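Local coordinates for cystathionine beta-lyase family protein, YNBB B.subtilis ortholog (Clostridium acetobutylicum, PDB 3HVY), which carries pyridoxal phosphate on a lysine and is probably a carbon-sulfur lyase of the methionine gamma-lyase family, possibly involved in aluminium resistance, at residues 25-30 with 312-317. Residues are numbered along the deposited sequence; the frame is centred on the assembly and turned at random.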
loop_
_atom_site.group_PDB
_atom_site.type_symbol
_atom_site.label_atom_id
_atom_site.label_comp_id
_atom_site.label_asym_id
_atom_site.label_seq_id
_atom_site.Cartn_x
_atom_site.Cartn_y
_atom_site.Cartn_z
ATOM N N GLU D 25 20.434 -33.316 19.359
ATOM C CA GLU D 25 21.023 -34.263 18.420
ATOM C C GLU D 25 20.174 -35.532 18.372
ATOM O O GLU D 25 19.896 -36.037 17.300
ATOM C CB GLU D 25 22.513 -34.596 18.739
ATOM N N ARG D 26 19.761 -36.050 19.527
ATOM C CA ARG D 26 18.973 -37.274 19.552
ATOM C C ARG D 26 17.636 -37.040 18.867
ATOM O O ARG D 26 17.257 -37.785 17.993
ATOM C CB ARG D 26 18.755 -37.759 20.986
ATOM C CG ARG D 26 20.072 -38.203 21.719
ATOM C CD ARG D 26 19.844 -38.485 23.227
ATOM N NE ARG D 26 18.782 -39.462 23.337
ATOM C CZ ARG D 26 17.890 -39.561 24.322
ATOM N NH1 ARG D 26 17.919 -38.751 25.367
ATOM N NH2 ARG D 26 16.946 -40.501 24.246
ATOM N N ALA D 27 16.943 -35.971 19.242
ATOM C CA ALA D 27 15.622 -35.666 18.669
ATOM C C ALA D 27 15.691 -35.522 17.146
ATOM O O ALA D 27 14.863 -36.036 16.402
ATOM C CB ALA D 27 15.030 -34.391 19.341
ATOM N N LEU D 28 16.710 -34.848 16.668
ATOM C CA LEU D 28 16.813 -34.626 15.239
ATOM C C LEU D 28 16.956 -35.962 14.526
ATOM O O LEU D 28 16.262 -36.239 13.532
ATOM C CB LEU D 28 17.957 -33.662 14.914
ATOM C CG LEU D 28 17.871 -33.049 13.508
ATOM C CD1 LEU D 28 16.669 -32.054 13.439
ATOM C CD2 LEU D 28 19.195 -32.352 13.107
ATOM N N ASN D 29 17.812 -36.829 15.047
ATOM C CA ASN D 29 17.929 -38.164 14.440
ATOM C C ASN D 29 16.635 -38.928 14.502
ATOM O O ASN D 29 16.268 -39.588 13.582
ATOM C CB ASN D 29 19.010 -38.986 15.141
ATOM C CG ASN D 29 20.389 -38.481 14.810
ATOM O OD1 ASN D 29 20.603 -37.952 13.705
ATOM N ND2 ASN D 29 21.332 -38.609 15.758
ATOM N N ASP D 30 15.954 -38.861 15.630
ATOM C CA ASP D 30 14.717 -39.597 15.805
ATOM C C ASP D 30 13.630 -39.200 14.846
ATOM O O ASP D 30 12.777 -40.023 14.485
ATOM C CB ASP D 30 14.193 -39.420 17.238
ATOM C CG ASP D 30 15.019 -40.164 18.285
ATOM O OD1 ASP D 30 15.847 -40.989 17.905
ATOM O OD2 ASP D 30 14.800 -39.956 19.518
ATOM N N ALA D 312 7.661 -32.058 19.748
ATOM C CA ALA D 312 7.114 -33.279 20.319
ATOM C C ALA D 312 8.220 -34.241 20.799
ATOM O O ALA D 312 8.162 -34.739 21.907
ATOM C CB ALA D 312 6.190 -34.023 19.252
ATOM N N ARG D 313 9.184 -34.547 19.923
ATOM C CA ARG D 313 10.230 -35.496 20.291
ATOM C C ARG D 313 11.176 -34.954 21.337
ATOM O O ARG D 313 11.424 -35.636 22.333
ATOM C CB ARG D 313 11.038 -36.008 19.112
ATOM C CG ARG D 313 11.992 -37.122 19.492
ATOM C CD ARG D 313 11.299 -38.241 20.260
ATOM N NE ARG D 313 12.117 -39.480 20.298
ATOM C CZ ARG D 313 11.800 -40.604 20.947
ATOM N NH1 ARG D 313 10.668 -40.723 21.673
ATOM N NH2 ARG D 313 12.668 -41.608 20.934
ATOM N N ILE D 314 11.679 -33.728 21.151
ATOM C CA ILE D 314 12.630 -33.208 22.115
ATOM C C ILE D 314 12.003 -32.993 23.507
ATOM O O ILE D 314 12.631 -33.290 24.508
ATOM C CB ILE D 314 13.392 -31.969 21.615
ATOM C CG1 ILE D 314 14.706 -31.819 22.415
ATOM C CG2 ILE D 314 12.514 -30.671 21.664
ATOM C CD1 ILE D 314 15.606 -30.590 21.937
HETATM N N MSE D 315 10.764 -32.537 23.592
HETATM C CA MSE D 315 10.175 -32.321 24.914
HETATM C C MSE D 315 9.940 -33.698 25.567
HETATM O O MSE D 315 10.052 -33.868 26.774
HETATM C CB MSE D 315 8.886 -31.503 24.811
HETATM C CG MSE D 315 9.072 -30.100 24.212
HETATM SE SE MSE D 315 10.364 -29.070 25.195
HETATM C CE MSE D 315 9.317 -28.707 26.794
ATOM N N GLU D 316 9.607 -34.688 24.751
ATOM C CA GLU D 316 9.474 -36.058 25.244
ATOM C C GLU D 316 10.824 -36.620 25.761
ATOM O O GLU D 316 10.886 -37.201 26.855
ATOM C CB GLU D 316 8.910 -36.920 24.143
ATOM C CG GLU D 316 8.814 -38.379 24.399
ATOM C CD GLU D 316 7.939 -39.031 23.382
ATOM O OE1 GLU D 316 8.340 -39.130 22.198
ATOM O OE2 GLU D 316 6.828 -39.390 23.780
ATOM N N LEU D 317 11.898 -36.405 24.997
ATOM C CA LEU D 317 13.229 -36.767 25.461
ATOM C C LEU D 317 13.543 -36.111 26.807
ATOM O O LEU D 317 14.232 -36.691 27.654
ATOM C CB LEU D 317 14.288 -36.399 24.429
ATOM C CG LEU D 317 14.222 -37.112 23.097
ATOM C CD1 LEU D 317 15.574 -37.080 22.369
ATOM C CD2 LEU D 317 13.752 -38.549 23.347
HETATM O O HOH W 1 15.590 -38.868 27.134
#
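With CG anti to its backbone N (chi1 -173°) and a bend at chi2, Arg313 turns its guanidinium across to Asp30, and a salt bridge joins two packed helices of this PLP-dependent, aminotransferase-like fold. Residues 25-30 of the N-terminal helix 18-55 and 312-317, the last turns of helix 287-317 before the antiparallel sheet that begins with strand 321-323, have N-to-C directions 136° apart and segment axes 8.8 Å apart at closest. Arg313 grips Asp30 side-on through a single oxygen: NE lies 2.8 Å and NH2 3.0 Å from OD2, both reaching it from one face of the carboxylate, whose plane is turned 55° from the guanidinium. Arg313 NH1 bonds Glu316 OE1, so the cation is held between two carboxylates, and Tyr326 adds a cation-pi contact. Beside the salt bridge, Ala27 lets the backbones come close, its CB resting 3.7 Å from Ile314 CB; helix 411-422 also packs against Ile314. Leu317 wedges between the two arginines, with CD2 3.6 Å above the Arg313 guanidinium plane, offset toward its rim, and CD1 3.9 Å above the centre of that of Arg26. At the latter's edge, a water accepts from Arg26 NH1 and donates to Leu317 O, 2.6 Å from the water O.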